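Local atomic coordinates of scavenger receptor with C-type lectin type I (Homo sapiens, PDB entry 2OX8), a protein that binds the leukocyte cell-surface glycan Lewis(x) through its C-type lectin carbohydrate-recognition domain. Residues G99-A107 with W115-V123. Sequence-based numbering, arbitrary orientation.
With ZN (zinc ion), chain H.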
ATOM      1  N   GLY A  99       7.986 -16.112 -10.532  1.00 32.28           N
ATOM      2  CA  GLY A  99       7.089 -16.118  -9.392  1.00 32.66           C
ATOM      3  C   GLY A  99       7.865 -15.634  -8.187  1.00 34.33           C
ATOM      4  O   GLY A  99       8.975 -16.109  -7.951  1.00 34.83           O
ATOM      5  N   HIS A 100       7.323 -14.679  -7.430  1.00 36.83           N
ATOM      6  CA  HIS A 100       8.054 -14.203  -6.256  1.00 37.43           C
ATOM      7  C   HIS A 100       8.194 -15.363  -5.276  1.00 38.62           C
ATOM      8  O   HIS A 100       7.542 -16.398  -5.430  1.00 36.81           O
ATOM      9  CB  HIS A 100       7.359 -13.007  -5.587  1.00 35.37           C
ATOM     10  CG  HIS A 100       5.910 -13.226  -5.285  1.00 32.24           C
ATOM     11  ND1 HIS A 100       4.911 -12.915  -6.180  1.00 30.50           N
ATOM     12  CD2 HIS A 100       5.293 -13.723  -4.187  1.00 29.79           C
ATOM     13  CE1 HIS A 100       3.739 -13.211  -5.646  1.00 30.18           C
ATOM     14  NE2 HIS A 100       3.943 -13.703  -4.436  1.00 26.51           N
ATOM     15  N   GLY A 101       9.049 -15.195  -4.276  1.00 40.67           N
ATOM     16  CA  GLY A 101       9.265 -16.265  -3.325  1.00 43.39           C
ATOM     17  C   GLY A 101       8.314 -16.204  -2.160  1.00 45.51           C
ATOM     18  O   GLY A 101       7.512 -15.274  -2.065  1.00 47.93           O
ATOM     19  N   PRO A 102       8.372 -17.193  -1.258  1.00 46.12           N
ATOM     20  CA  PRO A 102       7.506 -17.247  -0.075  1.00 46.47           C
ATOM     21  C   PRO A 102       7.719 -16.027   0.817  1.00 47.43           C
ATOM     22  O   PRO A 102       8.828 -15.490   0.899  1.00 47.53           O
ATOM     23  CB  PRO A 102       7.937 -18.541   0.607  1.00 46.36           C
ATOM     24  CG  PRO A 102       9.385 -18.655   0.217  1.00 46.52           C
ATOM     25  CD  PRO A 102       9.343 -18.299  -1.246  1.00 45.21           C
ATOM     26  N   GLY A 103       6.649 -15.589   1.473  1.00 47.63           N
ATOM     27  CA  GLY A 103       6.744 -14.439   2.350  1.00 47.85           C
ATOM     28  C   GLY A 103       6.527 -13.106   1.660  1.00 47.23           C
ATOM     29  O   GLY A 103       5.877 -12.220   2.210  1.00 47.28           O
ATOM     30  N   GLU A 104       7.068 -12.953   0.455  1.00 46.66           N
ATOM     31  CA  GLU A 104       6.923 -11.699  -0.287  1.00 45.36           C
ATOM     32  C   GLU A 104       5.535 -11.630  -0.906  1.00 42.56           C
ATOM     33  O   GLU A 104       5.380 -11.611  -2.122  1.00 41.02           O
ATOM     34  CB  GLU A 104       7.981 -11.610  -1.386  1.00 46.51           C
ATOM     35  CG  GLU A 104       9.237 -12.395  -1.082  1.00 48.99           C
ATOM     36  CD  GLU A 104      10.372 -12.019  -1.990  1.00 50.06           C
ATOM     37  OE1 GLU A 104      10.126 -11.896  -3.209  1.00 51.41           O
ATOM     38  OE2 GLU A 104      11.505 -11.852  -1.485  1.00 50.34           O
ATOM     39  N   ASP A 105       4.523 -11.575  -0.052  1.00 40.84           N
ATOM     40  CA  ASP A 105       3.147 -11.540  -0.516  1.00 38.05           C
ATOM     41  C   ASP A 105       2.453 -10.245  -0.098  1.00 38.91           C
ATOM     42  O   ASP A 105       1.228 -10.146  -0.126  1.00 40.10           O
ATOM     43  CB  ASP A 105       2.423 -12.765   0.045  1.00 33.93           C
ATOM     44  CG  ASP A 105       3.193 -14.070  -0.213  1.00 29.46           C
ATOM     45  OD1 ASP A 105       3.221 -14.523  -1.366  1.00 17.45           O
ATOM     46  OD2 ASP A 105       3.787 -14.632   0.739  1.00 29.38           O
ATOM     47  N   CYS A 106       3.254  -9.248   0.276  1.00 39.27           N
ATOM     48  CA  CYS A 106       2.747  -7.949   0.712  1.00 38.53           C
ATOM     49  C   CYS A 106       3.372  -6.819  -0.102  1.00 36.64           C
ATOM     50  O   CYS A 106       4.591  -6.647  -0.096  1.00 36.63           O
ATOM     51  CB  CYS A 106       3.053  -7.742   2.198  1.00 41.68           C
ATOM     52  SG  CYS A 106       2.259  -8.966   3.293  1.00 47.72           S
ATOM     53  N   ALA A 107       2.540  -6.043  -0.791  1.00 33.63           N
ATOM     54  CA  ALA A 107       3.036  -4.943  -1.609  1.00 31.32           C
ATOM     55  C   ALA A 107       3.269  -3.619  -0.857  1.00 29.44           C
ATOM     56  O   ALA A 107       2.691  -3.353   0.196  1.00 27.04           O
ATOM     57  CB  ALA A 107       2.091  -4.710  -2.789  1.00 31.75           C
ATOM     58  N   TRP A 115       4.811   0.156  -7.456  1.00 20.92           N
ATOM     59  CA  TRP A 115       4.591  -0.878  -6.450  1.00 20.77           C
ATOM     60  C   TRP A 115       5.571  -2.025  -6.618  1.00 23.37           C
ATOM     61  O   TRP A 115       5.869  -2.465  -7.735  1.00 24.42           O
ATOM     62  CB  TRP A 115       3.171  -1.435  -6.532  1.00 18.19           C
ATOM     63  CG  TRP A 115       2.127  -0.389  -6.634  1.00 15.26           C
ATOM     64  CD1 TRP A 115       2.230   0.919  -6.251  1.00 14.88           C
ATOM     65  CD2 TRP A 115       0.820  -0.549  -7.179  1.00 15.29           C
ATOM     66  NE1 TRP A 115       1.062   1.593  -6.534  1.00 17.07           N
ATOM     67  CE2 TRP A 115       0.176   0.713  -7.101  1.00 16.09           C
ATOM     68  CE3 TRP A 115       0.124  -1.636  -7.731  1.00 14.28           C
ATOM     69  CZ2 TRP A 115      -1.128   0.914  -7.549  1.00 13.58           C
ATOM     70  CZ3 TRP A 115      -1.169  -1.439  -8.179  1.00 14.87           C
ATOM     71  CH2 TRP A 115      -1.783  -0.173  -8.084  1.00 17.87           C
ATOM     72  N   ASN A 116       6.050  -2.513  -5.486  1.00 25.02           N
ATOM     73  CA  ASN A 116       7.005  -3.591  -5.444  1.00 27.84           C
ATOM     74  C   ASN A 116       6.407  -4.556  -4.436  1.00 31.40           C
ATOM     75  O   ASN A 116       5.660  -4.149  -3.549  1.00 30.72           O
ATOM     76  CB  ASN A 116       8.351  -3.035  -4.951  1.00 29.55           C
ATOM     77  CG  ASN A 116       9.508  -4.001  -5.155  1.00 31.66           C
ATOM     78  OD1 ASN A 116       9.632  -4.635  -6.208  1.00 33.84           O
ATOM     79  ND2 ASN A 116      10.375  -4.101  -4.154  1.00 29.89           N
ATOM     80  N   ASP A 117       6.696  -5.840  -4.572  1.00 34.38           N
ATOM     81  CA  ASP A 117       6.154  -6.772  -3.613  1.00 37.56           C
ATOM     82  C   ASP A 117       7.283  -7.209  -2.707  1.00 38.48           C
ATOM     83  O   ASP A 117       8.141  -7.980  -3.104  1.00 40.81           O
ATOM     84  CB  ASP A 117       5.519  -7.971  -4.320  1.00 39.36           C
ATOM     85  CG  ASP A 117       6.526  -8.814  -5.041  1.00 40.98           C
ATOM     86  OD1 ASP A 117       7.285  -8.242  -5.852  1.00 43.09           O
ATOM     87  OD2 ASP A 117       6.559 -10.040  -4.797  1.00 39.17           O
ATOM     88  N   PHE A 118       7.282  -6.683  -1.493  1.00 39.37           N
ATOM     89  CA  PHE A 118       8.294  -7.003  -0.503  1.00 40.38           C
ATOM     90  C   PHE A 118       7.795  -8.205   0.271  1.00 42.49           C
ATOM     91  O   PHE A 118       6.718  -8.737  -0.015  1.00 42.87           O
ATOM     92  CB  PHE A 118       8.462  -5.850   0.490  1.00 39.67           C
ATOM     93  CG  PHE A 118       8.502  -4.497  -0.144  1.00 39.67           C
ATOM     94  CD1 PHE A 118       7.387  -3.988  -0.801  1.00 37.65           C
ATOM     95  CD2 PHE A 118       9.654  -3.720  -0.074  1.00 38.74           C
ATOM     96  CE1 PHE A 118       7.423  -2.724  -1.377  1.00 38.82           C
ATOM     97  CE2 PHE A 118       9.694  -2.452  -0.650  1.00 36.90           C
ATOM     98  CZ  PHE A 118       8.580  -1.956  -1.300  1.00 37.06           C
ATOM     99  N   GLN A 119       8.582  -8.635   1.253  1.00 43.30           N
ATOM    100  CA  GLN A 119       8.155  -9.733   2.094  1.00 44.72           C
ATOM    101  C   GLN A 119       7.547  -9.111   3.338  1.00 44.31           C
ATOM    102  O   GLN A 119       8.070  -8.135   3.884  1.00 43.72           O
ATOM    103  CB  GLN A 119       9.312 -10.636   2.527  1.00 46.40           C
ATOM    104  CG  GLN A 119       8.798 -11.747   3.447  1.00 49.20           C
ATOM    105  CD  GLN A 119       9.881 -12.441   4.233  1.00 50.51           C
ATOM    106  OE1 GLN A 119      10.600 -13.292   3.706  1.00 51.47           O
ATOM    107  NE2 GLN A 119      10.009 -12.079   5.507  1.00 50.57           N
ATOM    108  N   CYS A 120       6.440  -9.674   3.792  1.00 44.71           N
ATOM    109  CA  CYS A 120       5.792  -9.163   4.981  1.00 46.46           C
ATOM    110  C   CYS A 120       6.801  -9.385   6.106  1.00 47.41           C
ATOM    111  O   CYS A 120       7.909  -9.859   5.857  1.00 47.88           O
ATOM    112  CB  CYS A 120       4.501  -9.936   5.208  1.00 45.88           C
ATOM    113  SG  CYS A 120       3.686 -10.390   3.633  1.00 48.69           S
ATOM    114  N   GLU A 121       6.446  -9.046   7.337  1.00 48.50           N
ATOM    115  CA  GLU A 121       7.389  -9.221   8.446  1.00 49.57           C
ATOM    116  C   GLU A 121       8.608  -8.315   8.275  1.00 47.89           C
ATOM    117  O   GLU A 121       9.383  -8.115   9.209  1.00 46.84           O
ATOM    118  CB  GLU A 121       7.815 -10.691   8.577  1.00 51.97           C
ATOM    119  CG  GLU A 121       6.749 -11.560   9.242  1.00 55.24           C
ATOM    120  CD  GLU A 121       7.225 -12.970   9.529  1.00 59.11           C
ATOM    121  OE1 GLU A 121       7.421 -13.740   8.563  1.00 60.91           O
ATOM    122  OE2 GLU A 121       7.407 -13.309  10.722  1.00 61.33           O
ATOM    123  N   ASP A 122       8.779  -7.782   7.069  1.00 46.37           N
ATOM    124  CA  ASP A 122       9.847  -6.833   6.807  1.00 44.84           C
ATOM    125  C   ASP A 122       9.234  -5.541   7.350  1.00 43.71           C
ATOM    126  O   ASP A 122       8.014  -5.352   7.289  1.00 42.87           O
ATOM    127  CB  ASP A 122      10.100  -6.712   5.306  1.00 47.34           C
ATOM    128  CG  ASP A 122      11.387  -7.396   4.868  1.00 50.00           C
ATOM    129  OD1 ASP A 122      11.730  -8.451   5.446  1.00 51.07           O
ATOM    130  OD2 ASP A 122      12.051  -6.883   3.935  1.00 50.17           O
ATOM    131  N   VAL A 123      10.056  -4.653   7.888  1.00 41.83           N
ATOM    132  CA  VAL A 123       9.523  -3.423   8.454  1.00 39.77           C
ATOM    133  C   VAL A 123       9.540  -2.274   7.446  1.00 37.61           C
ATOM    134  O   VAL A 123      10.507  -2.091   6.713  1.00 37.20           O
ATOM    135  CB  VAL A 123      10.312  -3.031   9.733  1.00 41.40           C
ATOM    136  CG1 VAL A 123       9.660  -1.858  10.411  1.00 42.10           C
ATOM    137  CG2 VAL A 123      10.354  -4.203  10.694  1.00 40.48           C
TER
HETATM  138 ZN    ZN H   4       2.484 -14.340  -2.949  1.00 34.38          ZN
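Cys106 and Cys120 are joined by a disulfide, SG to SG 2.0 Å, whose chi3 of 95° is near the relaxed right angle. With SG beside the backbone N in both residues (chi1 -62° in Cys106), each sulfur is swung to the partner segment, linking strand 106-109 to the loop after strand 115-118. Around this staple the packing is tight. Cys120 N donates to Gly103 O at 3.0 Å, while Phe118 N makes a weak, bent bond to Cys106 O, which also lies at the edge of the Phe118 ring. Ala107 forms an antiparallel non-hydrogen-bonded pair with Asp117, its small methyl suiting a CA-CA approach of 4.1 Å. Glycine suits position 103 because, at its backbone angles, a CB would jam against Pro102 O. Towards the zinc the contact is more polar. The imidazole nitrogen of His100 (NE2, 2.2 Å) and the carboxylate of Asp105 (OD1) are apt zinc ligands; Asp68 and Glu72 complete the protein ligands. Asp117 OD2 packs 3.2 Å from His100 CB, its carboxylate turned 67° from the imidazole plane, and Pro93 O accepts a bond from His100 ND1. Asp117 OD2 is also 4.3 Å from Glu104 OE1, a like-charge approach probably unfavourable unless offset elsewhere. The side chains of Glu104 and Gln119 are looser, crossing at about a right angle and touching lightly (CG to CB 4.0 Å), although their CA atoms are 3.3 Å apart; Gln119 NE2 turns back to Cys120 O. Within the C-type lectin fold, the hairpin of strands 106-109 and 115-118 adds to strand 62-67 through Ala107, and Phe26 of helix 26-35 packs against both half-cystines.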